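PDB 4FO0: actin-related protein 8 from Homo sapiens, which binds ATP with low basal ATPase activity, does not polymerize, and is a proposed core subunit of the chromatin-remodelling INO80 complex, required to recruit INO80 to sites of DNA damage. Local coordinates for residues C286-M291 against L310-L315; L61-L66 against G280-R285; G295-E300 against Y346-G351. All blocks are in the same frame, centred on the assembly; numbering follows the deposited sequence. Where two conformers were deposited one is given.

Contact 1 (C286-M291 against L310-L315). With ATP (adenosine-5'-triphosphate), chain C.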
loop_
_atom_site.group_PDB
_atom_site.type_symbol
_atom_site.label_atom_id
_atom_site.label_comp_id
_atom_site.label_asym_id
_atom_site.label_seq_id
_atom_site.Cartn_x
_atom_site.Cartn_y
_atom_site.Cartn_z
ATOM N N CYS A 286 -6.416 10.546 -9.039
ATOM C CA CYS A 286 -6.000 11.874 -9.451
ATOM C C CYS A 286 -5.513 11.878 -10.908
ATOM O O CYS A 286 -5.968 12.688 -11.733
ATOM C CB CYS A 286 -4.912 12.372 -8.503
ATOM S SG CYS A 286 -4.246 13.998 -8.865
ATOM N N PHE A 287 -4.595 10.966 -11.211
ATOM C CA PHE A 287 -4.106 10.782 -12.571
ATOM C C PHE A 287 -5.246 10.558 -13.570
ATOM O O PHE A 287 -5.242 11.096 -14.670
ATOM C CB PHE A 287 -3.127 9.615 -12.633
ATOM C CG PHE A 287 -2.380 9.533 -13.930
ATOM C CD1 PHE A 287 -1.766 10.664 -14.464
ATOM C CD2 PHE A 287 -2.278 8.335 -14.614
ATOM C CE1 PHE A 287 -1.073 10.603 -15.663
ATOM C CE2 PHE A 287 -1.580 8.260 -15.813
ATOM C CZ PHE A 287 -0.975 9.398 -16.340
ATOM N N TYR A 288 -6.224 9.760 -13.183
ATOM C CA TYR A 288 -7.395 9.588 -14.009
ATOM C C TYR A 288 -8.084 10.920 -14.290
ATOM O O TYR A 288 -8.412 11.244 -15.429
ATOM C CB TYR A 288 -8.378 8.615 -13.347
ATOM C CG TYR A 288 -9.680 8.481 -14.102
ATOM C CD1 TYR A 288 -9.694 8.132 -15.455
ATOM C CD2 TYR A 288 -10.896 8.698 -13.467
ATOM C CE1 TYR A 288 -10.892 8.016 -16.158
ATOM C CE2 TYR A 288 -12.092 8.574 -14.152
ATOM C CZ TYR A 288 -12.086 8.232 -15.495
ATOM O OH TYR A 288 -13.282 8.113 -16.154
ATOM N N TRP A 289 -8.320 11.685 -13.239
ATOM C CA TRP A 289 -9.023 12.970 -13.361
ATOM C C TRP A 289 -8.252 13.936 -14.247
ATOM O O TRP A 289 -8.832 14.635 -15.093
ATOM C CB TRP A 289 -9.248 13.581 -11.982
ATOM C CG TRP A 289 -9.578 15.060 -11.944
ATOM C CD1 TRP A 289 -10.736 15.664 -12.358
ATOM C CD2 TRP A 289 -8.750 16.109 -11.428
ATOM N NE1 TRP A 289 -10.670 17.023 -12.145
ATOM C CE2 TRP A 289 -9.455 17.318 -11.574
ATOM C CE3 TRP A 289 -7.470 16.139 -10.860
ATOM C CZ2 TRP A 289 -8.925 18.549 -11.175
ATOM C CZ3 TRP A 289 -6.948 17.361 -10.464
ATOM C CH2 TRP A 289 -7.675 18.549 -10.623
ATOM N N LEU A 290 -6.933 13.953 -14.088
ATOM C CA LEU A 290 -6.105 14.795 -14.941
ATOM C C LEU A 290 -6.212 14.336 -16.393
ATOM O O LEU A 290 -6.413 15.157 -17.293
ATOM C CB LEU A 290 -4.655 14.794 -14.463
ATOM C CG LEU A 290 -4.447 15.356 -13.056
ATOM C CD1 LEU A 290 -3.031 15.080 -12.512
ATOM C CD2 LEU A 290 -4.743 16.827 -13.060
ATOM N N MET A 291 -6.089 13.028 -16.621
ATOM C CA MET A 291 -6.184 12.479 -17.977
ATOM C C MET A 291 -7.531 12.751 -18.646
ATOM O O MET A 291 -7.597 12.972 -19.846
ATOM C CB MET A 291 -5.920 10.984 -17.989
ATOM C CG MET A 291 -4.481 10.619 -17.714
ATOM S SD MET A 291 -4.147 8.844 -17.954
ATOM C CE MET A 291 -5.288 8.040 -16.840
ATOM N N LEU A 310 -8.118 -1.513 -12.131
ATOM C CA LEU A 310 -6.845 -2.177 -12.409
ATOM C C LEU A 310 -6.120 -1.448 -13.540
ATOM O O LEU A 310 -4.898 -1.288 -13.512
ATOM C CB LEU A 310 -7.053 -3.660 -12.760
ATOM C CG LEU A 310 -7.589 -4.532 -11.626
ATOM C CD1 LEU A 310 -7.910 -5.909 -12.139
ATOM C CD2 LEU A 310 -6.573 -4.625 -10.502
ATOM N N LEU A 311 -6.890 -0.999 -14.526
ATOM C CA LEU A 311 -6.351 -0.241 -15.649
ATOM C C LEU A 311 -5.716 1.072 -15.194
ATOM O O LEU A 311 -4.578 1.383 -15.555
ATOM C CB LEU A 311 -7.456 0.053 -16.652
ATOM C CG LEU A 311 -7.005 0.871 -17.860
ATOM C CD1 LEU A 311 -6.004 0.087 -18.691
ATOM C CD2 LEU A 311 -8.203 1.283 -18.688
ATOM N N LEU A 312 -6.457 1.840 -14.397
ATOM C CA LEU A 312 -5.956 3.102 -13.871
ATOM C C LEU A 312 -4.686 2.893 -13.049
ATOM O O LEU A 312 -3.685 3.581 -13.276
ATOM C CB LEU A 312 -7.042 3.827 -13.078
ATOM C CG LEU A 312 -8.269 4.146 -13.956
ATOM C CD1 LEU A 312 -9.414 4.804 -13.177
ATOM C CD2 LEU A 312 -7.868 4.993 -15.166
ATOM N N GLN A 313 -4.698 1.927 -12.127
ATOM C CA GLN A 313 -3.473 1.627 -11.395
ATOM C C GLN A 313 -2.354 1.387 -12.387
ATOM O O GLN A 313 -1.244 1.900 -12.223
ATOM C CB GLN A 313 -3.613 0.408 -10.484
ATOM C CG GLN A 313 -4.578 0.589 -9.357
ATOM C CD GLN A 313 -3.893 0.771 -8.023
ATOM O OE1 GLN A 313 -3.842 1.885 -7.478
ATOM N NE2 GLN A 313 -3.373 -0.329 -7.472
ATOM N N HIS A 314 -2.652 0.619 -13.430
ATOM C CA HIS A 314 -1.606 0.207 -14.351
ATOM C C HIS A 314 -1.055 1.398 -15.123
ATOM O O HIS A 314 0.158 1.545 -15.267
ATOM C CB HIS A 314 -2.108 -0.867 -15.311
ATOM C CG HIS A 314 -1.144 -1.167 -16.415
ATOM N ND1 HIS A 314 0.074 -1.775 -16.195
ATOM C CD2 HIS A 314 -1.205 -0.908 -17.744
ATOM C CE1 HIS A 314 0.717 -1.890 -17.344
ATOM N NE2 HIS A 314 -0.032 -1.366 -18.297
ATOM N N LEU A 315 -1.963 2.245 -15.603
ATOM C CA LEU A 315 -1.588 3.450 -16.326
ATOM C C LEU A 315 -0.699 4.359 -15.486
ATOM O O LEU A 315 0.348 4.816 -15.946
ATOM C CB LEU A 315 -2.836 4.199 -16.801
ATOM C CG LEU A 315 -3.592 3.447 -17.911
ATOM C CD1 LEU A 315 -4.713 4.275 -18.493
ATOM C CD2 LEU A 315 -2.639 3.000 -19.009
HETATM P PG ATP C . -1.500 -0.221 2.383
HETATM O O1G ATP C . -0.061 -0.308 2.811
HETATM O O2G ATP C . -2.470 -1.023 3.215
HETATM O O3G ATP C . -2.002 1.173 2.067
HETATM P PB ATP C . -0.647 -2.208 0.442
HETATM O O1B ATP C . -1.635 -3.067 -0.300
HETATM O O2B ATP C . 0.323 -2.757 1.477
HETATM O O3B ATP C . -1.518 -0.960 0.963
HETATM P PA ATP C . 1.487 -1.865 -1.421
HETATM O O1A ATP C . 1.160 -3.178 -2.085
HETATM O O2A ATP C . 2.721 -1.689 -0.572
HETATM O O3A ATP C . 0.178 -1.369 -0.651
HETATM O "O5'" ATP C . 1.534 -0.764 -2.575
HETATM C "C5'" ATP C . 0.449 -0.731 -3.489
HETATM C "C4'" ATP C . 0.556 0.534 -4.304
HETATM O "O4'" ATP C . 1.812 0.513 -4.964
HETATM C "C3'" ATP C . -0.505 0.631 -5.388
HETATM O "O3'" ATP C . -1.125 1.920 -5.340
HETATM C "C2'" ATP C . 0.268 0.470 -6.674
HETATM O "O2'" ATP C . -0.292 1.201 -7.754
HETATM C "C1'" ATP C . 1.604 1.039 -6.268
HETATM N N9 ATP C . 2.648 0.666 -7.233
HETATM C C8 ATP C . 3.094 -0.574 -7.480
HETATM N N7 ATP C . 4.052 -0.554 -8.438
HETATM C C5 ATP C . 4.224 0.720 -8.808
HETATM C C6 ATP C . 5.071 1.430 -9.779
HETATM N N6 ATP C . 5.949 0.732 -10.543
HETATM N N1 ATP C . 4.935 2.780 -9.862
HETATM C C2 ATP C . 4.062 3.468 -9.101
HETATM N N3 ATP C . 3.250 2.874 -8.200
HETATM C C4 ATP C . 3.290 1.529 -8.013
#
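Tyr-288 and Leu-312 join two helices that flank the ATP pocket, in a buried contact made mainly of apolar side chains. The leucine reaches over one face of the tyrosine ring: its CD1 lies 4.2 Å from the centroid of the Tyr-288 ring, 25° off the ring normal, and forms a CH-pi contact. The other methyl sits beside the ring, with Leu-312 CD2 3.6 Å from Tyr-288 CD1. Tyr-288 CG is anti to the backbone N (chi1 175°), which carries it toward the second helix. Helices 280-293 and 306-319 lie in the region that corresponds to subdomain 4 of actin, and over these segments their axes cross almost perpendicularly, at 86°, with a closest approach of 9.9 Å. No hydrogen bond passes between the segments. One turn on, the bend at chi3 of Met-291 swings CE toward the second helix, where it meets Leu-315 CD1 at 4.2 Å and Leu-312 CD2 at 4.3 Å. The sulfur of the same methionine sits above one face of the Phe-287 ring, displaced toward its rim. Phe-287 itself approaches the far end of the 310-315 segment through CE2, 3.9 Å from Leu-315 O. On the next position after Leu-312, Gln-313 belongs to the nucleotide pocket, beside the ribose of ATP, whereas Leu-290 packs on helix 353-359.

Contact 2 (L61-L66 against G280-R285). With ATP (adenosine-5'-triphosphate), chain C.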
loop_
_atom_site.group_PDB
_atom_site.type_symbol
_atom_site.label_atom_id
_atom_site.label_comp_id
_atom_site.label_asym_id
_atom_site.label_seq_id
_atom_site.Cartn_x
_atom_site.Cartn_y
_atom_site.Cartn_z
ATOM N N LEU A 61 -10.893 2.822 -5.501
ATOM C CA LEU A 61 -10.355 4.123 -5.888
ATOM C C LEU A 61 -11.295 5.267 -5.509
ATOM O O LEU A 61 -10.913 6.429 -5.555
ATOM C CB LEU A 61 -10.033 4.200 -7.384
ATOM C CG LEU A 61 -9.036 3.236 -8.014
ATOM C CD1 LEU A 61 -8.579 3.824 -9.336
ATOM C CD2 LEU A 61 -7.841 2.936 -7.107
ATOM N N LEU A 62 -12.532 4.963 -5.152
ATOM C CA LEU A 62 -13.374 6.008 -4.588
ATOM C C LEU A 62 -13.365 5.922 -3.066
ATOM O O LEU A 62 -12.959 4.906 -2.488
ATOM C CB LEU A 62 -14.794 5.934 -5.121
ATOM C CG LEU A 62 -15.002 6.382 -6.561
ATOM C CD1 LEU A 62 -16.475 6.622 -6.783
ATOM C CD2 LEU A 62 -14.217 7.647 -6.843
ATOM N N ARG A 63 -13.806 6.996 -2.423
ATOM C CA ARG A 63 -13.780 7.090 -0.970
ATOM C C ARG A 63 -14.703 8.219 -0.584
ATOM O O ARG A 63 -15.079 9.021 -1.438
ATOM C CB ARG A 63 -12.353 7.371 -0.474
ATOM C CG ARG A 63 -11.681 8.571 -1.150
ATOM C CD ARG A 63 -10.260 8.775 -0.656
ATOM N NE ARG A 63 -10.196 8.944 0.795
ATOM C CZ ARG A 63 -9.063 8.994 1.488
ATOM N NH1 ARG A 63 -7.902 8.884 0.867
ATOM N NH2 ARG A 63 -9.090 9.150 2.801
ATOM N N GLU A 64 -15.066 8.288 0.696
ATOM C CA GLU A 64 -15.908 9.373 1.199
ATOM C C GLU A 64 -15.242 10.741 1.090
ATOM O O GLU A 64 -14.035 10.877 1.276
ATOM C CB GLU A 64 -16.264 9.145 2.664
ATOM C CG GLU A 64 -17.374 8.159 2.923
ATOM C CD GLU A 64 -17.491 7.843 4.409
ATOM O OE1 GLU A 64 -17.771 6.672 4.756
ATOM O OE2 GLU A 64 -17.286 8.768 5.230
ATOM N N GLY A 65 -16.047 11.760 0.817
ATOM C CA GLY A 65 -15.575 13.128 0.881
ATOM C C GLY A 65 -15.031 13.706 -0.417
ATOM O O GLY A 65 -14.567 14.841 -0.425
ATOM N N LEU A 66 -15.084 12.946 -1.510
ATOM C CA LEU A 66 -14.574 13.440 -2.787
ATOM C C LEU A 66 -15.515 14.437 -3.456
ATOM O O LEU A 66 -15.100 15.177 -4.349
ATOM C CB LEU A 66 -14.293 12.293 -3.752
ATOM C CG LEU A 66 -13.084 11.425 -3.435
ATOM C CD1 LEU A 66 -12.934 10.394 -4.529
ATOM C CD2 LEU A 66 -11.821 12.271 -3.292
ATOM N N GLY A 280 -1.051 5.173 -2.958
ATOM C CA GLY A 280 -1.048 4.977 -4.398
ATOM C C GLY A 280 -2.394 5.128 -5.090
ATOM O O GLY A 280 -2.468 5.604 -6.220
ATOM N N SER A 281 -3.460 4.720 -4.419
ATOM C CA SER A 281 -4.764 4.661 -5.055
ATOM C C SER A 281 -5.261 6.070 -5.316
ATOM O O SER A 281 -5.794 6.355 -6.388
ATOM C CB SER A 281 -5.771 3.870 -4.203
ATOM O OG SER A 281 -6.037 4.538 -2.974
ATOM N N ASP A 282 -5.077 6.950 -4.335
ATOM C CA ASP A 282 -5.399 8.371 -4.497
ATOM C C ASP A 282 -4.675 9.011 -5.670
ATOM O O ASP A 282 -5.265 9.773 -6.433
ATOM C CB ASP A 282 -5.096 9.127 -3.218
ATOM C CG ASP A 282 -5.789 8.519 -2.021
ATOM O OD1 ASP A 282 -7.006 8.776 -1.864
ATOM O OD2 ASP A 282 -5.123 7.779 -1.254
ATOM N N VAL A 283 -3.399 8.690 -5.828
ATOM C CA VAL A 283 -2.675 9.094 -7.023
ATOM C C VAL A 283 -3.308 8.548 -8.302
ATOM O O VAL A 283 -3.389 9.239 -9.311
ATOM C CB VAL A 283 -1.246 8.600 -6.977
ATOM C CG1 VAL A 283 -0.513 9.010 -8.262
ATOM C CG2 VAL A 283 -0.567 9.147 -5.756
ATOM N N SER A 284 -3.725 7.292 -8.265
ATOM C CA SER A 284 -4.332 6.678 -9.429
ATOM C C SER A 284 -5.600 7.434 -9.824
ATOM O O SER A 284 -5.862 7.635 -10.993
ATOM C CB SER A 284 -4.654 5.202 -9.171
ATOM O OG SER A 284 -3.467 4.426 -9.178
ATOM N N ARG A 285 -6.388 7.851 -8.844
ATOM C CA ARG A 285 -7.662 8.487 -9.131
ATOM C C ARG A 285 -7.368 9.879 -9.675
ATOM O O ARG A 285 -7.959 10.322 -10.661
ATOM C CB ARG A 285 -8.506 8.557 -7.859
ATOM C CG ARG A 285 -9.851 9.253 -8.016
ATOM C CD ARG A 285 -10.284 9.904 -6.689
ATOM N NE ARG A 285 -9.943 9.037 -5.567
ATOM C CZ ARG A 285 -9.176 9.364 -4.531
ATOM N NH1 ARG A 285 -8.645 10.578 -4.407
ATOM N NH2 ARG A 285 -8.951 8.451 -3.600
HETATM P PG ATP C . -1.500 -0.221 2.383
HETATM O O1G ATP C . -0.061 -0.308 2.811
HETATM O O2G ATP C . -2.470 -1.023 3.215
HETATM O O3G ATP C . -2.002 1.173 2.067
HETATM P PB ATP C . -0.647 -2.208 0.442
HETATM O O1B ATP C . -1.635 -3.067 -0.300
HETATM O O2B ATP C . 0.323 -2.757 1.477
HETATM O O3B ATP C . -1.518 -0.960 0.963
HETATM P PA ATP C . 1.487 -1.865 -1.421
HETATM O O1A ATP C . 1.160 -3.178 -2.085
HETATM O O2A ATP C . 2.721 -1.689 -0.572
HETATM O O3A ATP C . 0.178 -1.369 -0.651
HETATM O "O5'" ATP C . 1.534 -0.764 -2.575
HETATM C "C5'" ATP C . 0.449 -0.731 -3.489
HETATM C "C4'" ATP C . 0.556 0.534 -4.304
HETATM O "O4'" ATP C . 1.812 0.513 -4.964
HETATM C "C3'" ATP C . -0.505 0.631 -5.388
HETATM O "O3'" ATP C . -1.125 1.920 -5.340
HETATM C "C2'" ATP C . 0.268 0.470 -6.674
HETATM O "O2'" ATP C . -0.292 1.201 -7.754
HETATM C "C1'" ATP C . 1.604 1.039 -6.268
HETATM N N9 ATP C . 2.648 0.666 -7.233
HETATM C C8 ATP C . 3.094 -0.574 -7.480
HETATM N N7 ATP C . 4.052 -0.554 -8.438
HETATM C C5 ATP C . 4.224 0.720 -8.808
HETATM C C6 ATP C . 5.071 1.430 -9.779
HETATM N N6 ATP C . 5.949 0.732 -10.543
HETATM N N1 ATP C . 4.935 2.780 -9.862
HETATM C C2 ATP C . 4.062 3.468 -9.101
HETATM N N3 ATP C . 3.250 2.874 -8.200
HETATM C C4 ATP C . 3.290 1.529 -8.013
#
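Arg-285 lays its guanidinium edge against the backbone of Leu-61, and NE donates to Leu-61 O at 2.8 Å. The bond is nearly straight at the hydrogen (177°), lies in the guanidinium plane and runs nearly along the C=O axis; Arg-285 NH2 adds a weak second bond to the same oxygen. The side chain leaves the helix with CG anti to the backbone N and then bends at chi3 (-39°), which turns NE back toward the loop. Leu-66 CD1 covers one guanidinium face, 3.4 Å from Arg-285 NE. Arg-285 NH2 also bridges to Asp-282 OD1 at 2.6 Å, while Arg-63 NH1 reaches Asp-282 OD1 at 2.9 Å from the opposite face of the carboxylate. The Arg-63 chain bends at chi3 (-57°), which sets the position of its NE, and its NH1 is also bonded to Ala-277 O. A leucine in place of Arg-285 would probably leave Leu-61 O without the arginine's N-H donors and Asp-282 OD1 with one arginine of its two. Leu-61 itself packs CD2 on Ser-281 CB at 3.7 Å, near the start of the actin-fold helix whose Gly-280 CA lies 3.2 Å from ATP O3'. Ser-281 OG is bonded to Asp-255 O. Two guanidiniums sharing one carboxylate oxygen, their nearest charged nitrogens 4.6 Å apart (Arg-63 NE to Arg-285 NH2), imply that Asp-282 is likely to stay ionised and to offset their mutual repulsion.

Contact 3 (G295-E300 against Y346-G351)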
loop_
_atom_site.group_PDB
_atom_site.type_symbol
_atom_site.label_atom_id
_atom_site.label_comp_id
_atom_site.label_asym_id
_atom_site.label_seq_id
_atom_site.Cartn_x
_atom_site.Cartn_y
_atom_site.Cartn_z
ATOM N N GLY A 295 -8.499 14.640 -22.467
ATOM C CA GLY A 295 -9.213 13.851 -23.463
ATOM C C GLY A 295 -8.908 12.357 -23.505
ATOM O O GLY A 295 -8.815 11.755 -24.575
ATOM N N PHE A 296 -8.753 11.762 -22.331
ATOM C CA PHE A 296 -8.549 10.322 -22.174
ATOM C C PHE A 296 -9.485 9.510 -23.065
ATOM O O PHE A 296 -10.710 9.563 -22.905
ATOM C CB PHE A 296 -8.793 9.966 -20.712
ATOM C CG PHE A 296 -8.463 8.563 -20.367
ATOM C CD1 PHE A 296 -7.184 8.060 -20.599
ATOM C CD2 PHE A 296 -9.422 7.741 -19.780
ATOM C CE1 PHE A 296 -6.871 6.745 -20.259
ATOM C CE2 PHE A 296 -9.120 6.438 -19.437
ATOM C CZ PHE A 296 -7.839 5.937 -19.673
ATOM N N PRO A 297 -8.911 8.729 -23.990
ATOM C CA PRO A 297 -9.709 8.176 -25.086
ATOM C C PRO A 297 -10.649 7.054 -24.646
ATOM O O PRO A 297 -11.603 6.761 -25.355
ATOM C CB PRO A 297 -8.653 7.656 -26.068
ATOM C CG PRO A 297 -7.313 7.816 -25.376
ATOM C CD PRO A 297 -7.565 8.145 -23.952
ATOM N N TYR A 298 -10.389 6.431 -23.502
ATOM C CA TYR A 298 -11.300 5.412 -22.990
ATOM C C TYR A 298 -12.448 6.088 -22.223
ATOM O O TYR A 298 -12.406 6.249 -21.007
ATOM C CB TYR A 298 -10.545 4.406 -22.117
ATOM C CG TYR A 298 -11.408 3.340 -21.481
ATOM C CD1 TYR A 298 -12.585 2.909 -22.086
ATOM C CD2 TYR A 298 -11.056 2.776 -20.259
ATOM C CE1 TYR A 298 -13.380 1.939 -21.491
ATOM C CE2 TYR A 298 -11.842 1.807 -19.665
ATOM C CZ TYR A 298 -12.999 1.390 -20.284
ATOM O OH TYR A 298 -13.776 0.421 -19.691
ATOM N N ARG A 299 -13.511 6.404 -22.894
ATOM C CA ARG A 299 -14.464 7.287 -22.332
ATOM C C ARG A 299 -15.477 6.629 -21.463
ATOM O O ARG A 299 -16.179 7.284 -20.774
ATOM C CB ARG A 299 -15.178 8.021 -23.428
ATOM C CG ARG A 299 -14.381 9.126 -24.048
ATOM C CD ARG A 299 -14.337 8.958 -25.539
ATOM N NE ARG A 299 -13.208 9.651 -26.137
ATOM C CZ ARG A 299 -12.669 9.322 -27.306
ATOM N NH1 ARG A 299 -13.139 8.296 -27.987
ATOM N NH2 ARG A 299 -11.636 10.000 -27.780
ATOM N N GLU A 300 -15.572 5.329 -21.474
ATOM C CA GLU A 300 -16.557 4.688 -20.647
ATOM C C GLU A 300 -15.994 4.064 -19.416
ATOM O O GLU A 300 -16.602 3.238 -18.830
ATOM C CB GLU A 300 -17.287 3.641 -21.438
ATOM C CG GLU A 300 -16.451 3.072 -22.541
ATOM C CD GLU A 300 -16.737 3.735 -23.847
ATOM O OE1 GLU A 300 -15.774 4.111 -24.552
ATOM O OE2 GLU A 300 -17.935 3.875 -24.125
ATOM N N TYR A 346 -4.665 1.771 -27.664
ATOM C CA TYR A 346 -4.955 3.201 -27.712
ATOM C C TYR A 346 -3.697 4.061 -27.870
ATOM O O TYR A 346 -2.714 3.893 -27.137
ATOM C CB TYR A 346 -5.631 3.634 -26.416
ATOM C CG TYR A 346 -7.091 3.281 -26.297
ATOM C CD1 TYR A 346 -8.072 4.187 -26.691
ATOM C CD2 TYR A 346 -7.495 2.069 -25.747
ATOM C CE1 TYR A 346 -9.412 3.891 -26.569
ATOM C CE2 TYR A 346 -8.849 1.754 -25.626
ATOM C CZ TYR A 346 -9.798 2.670 -26.042
ATOM O OH TYR A 346 -11.140 2.384 -25.928
ATOM N N GLN A 347 -3.736 4.988 -28.823
ATOM C CA GLN A 347 -2.760 6.078 -28.872
ATOM C C GLN A 347 -3.249 7.229 -28.010
ATOM O O GLN A 347 -4.433 7.583 -28.034
ATOM C CB GLN A 347 -2.595 6.618 -30.294
ATOM C CG GLN A 347 -2.280 5.586 -31.340
ATOM C CD GLN A 347 -1.047 4.788 -30.998
ATOM O OE1 GLN A 347 0.014 5.346 -30.706
ATOM N NE2 GLN A 347 -1.178 3.469 -31.020
ATOM N N PHE A 348 -2.358 7.831 -27.241
ATOM C CA PHE A 348 -2.672 9.188 -26.816
ATOM C C PHE A 348 -1.533 10.005 -26.282
ATOM O O PHE A 348 -0.443 9.495 -26.004
ATOM C CB PHE A 348 -3.899 9.259 -25.916
ATOM C CG PHE A 348 -3.603 9.119 -24.473
ATOM C CD1 PHE A 348 -4.321 9.871 -23.541
ATOM C CD2 PHE A 348 -2.654 8.215 -24.032
ATOM C CE1 PHE A 348 -4.078 9.741 -22.193
ATOM C CE2 PHE A 348 -2.393 8.079 -22.679
ATOM C CZ PHE A 348 -3.108 8.841 -21.760
ATOM N N ARG A 349 -1.796 11.299 -26.185
ATOM C CA ARG A 349 -0.747 12.262 -25.894
ATOM C C ARG A 349 -0.857 12.779 -24.464
ATOM O O ARG A 349 -1.926 13.203 -24.037
ATOM C CB ARG A 349 -0.847 13.398 -26.888
ATOM C CG ARG A 349 0.457 14.037 -27.212
ATOM C CD ARG A 349 0.268 14.952 -28.395
ATOM N NE ARG A 349 0.727 14.312 -29.620
ATOM C CZ ARG A 349 0.549 14.828 -30.828
ATOM N NH1 ARG A 349 -0.095 15.980 -30.960
ATOM N NH2 ARG A 349 1.004 14.190 -31.899
ATOM N N LEU A 350 0.243 12.711 -23.719
ATOM C CA LEU A 350 0.249 13.179 -22.336
ATOM C C LEU A 350 1.325 14.198 -22.058
ATOM O O LEU A 350 2.449 14.101 -22.572
ATOM C CB LEU A 350 0.431 12.014 -21.371
ATOM C CG LEU A 350 -0.896 11.445 -20.897
ATOM C CD1 LEU A 350 -0.673 10.426 -19.804
ATOM C CD2 LEU A 350 -1.792 12.587 -20.444
ATOM N N GLY A 351 0.986 15.151 -21.198
ATOM C CA GLY A 351 1.947 16.140 -20.745
ATOM C C GLY A 351 2.294 16.075 -19.270
ATOM O O GLY A 351 2.904 15.123 -18.777
#
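Pro-297 wedges between Tyr-346 and Phe-348, two residues of the middle strand of a three-stranded antiparallel sheet. It stands just past the Schellman motif that ends helix 280-293, with Gly-295 at positive phi and Phe-296 N returning to Met-291 O. The tight part of the contact is this proline and the phenylalanine before it. Pro-297 CB comes within 3.6 Å of Tyr-346 CD1, and on the other flank Pro-297 CD is 3.7 Å from Phe-348 CD1, the two side chains crossing at about a right angle. Pro-297 CG rests on Phe-348 CB at 3.7 Å. Phe-296 CG is anti to the backbone N (chi1 -173°); the ring edge meets the face of Phe-348 in an offset edge-to-face pair, with centroids 6.0 Å apart and planes at 68°, and Phe-296 CD1 lies 3.9 Å from Phe-348 CE1. Met-291 packs on both rings from helix 280-293. Past the proline the packing thins toward solvent. Tyr-298, the centre of an inverse gamma turn, is partly exposed, and its hydroxyl turns to Asp-308 and a glycerol probably left from crystallisation. Tyr-346 is still buried, its ring nearly parallel to that of Phe-334 on the neighbouring strand. No hydrogen bond joins the segments, and where the two tyrosines cross obliquely their side chains come no nearer than Tyr-298 CD1 to Tyr-346 OH, 4.1 Å.

Contacts 1 and 2 share helix 280-293. Contact 2 uses its first turns and contact 1 the turns that follow, while contact 3 begins where that helix has ended. All three are largely buried, but contact 3 lies farthest from the centre of the chain, away from the nucleotide, and has a partly exposed border. Polar chemistry is concentrated in contact 2, where a loop is held by charge and a backbone carbonyl; contacts 1 and 3 rely on apolar and aromatic packing. Contacts 1 and 2 both reach ATP and meet where Leu-312 CB packs on Leu-61 CD1. Contacts 1 and 3 meet through Leu-315 and Phe-296, whereas contacts 2 and 3 do not touch.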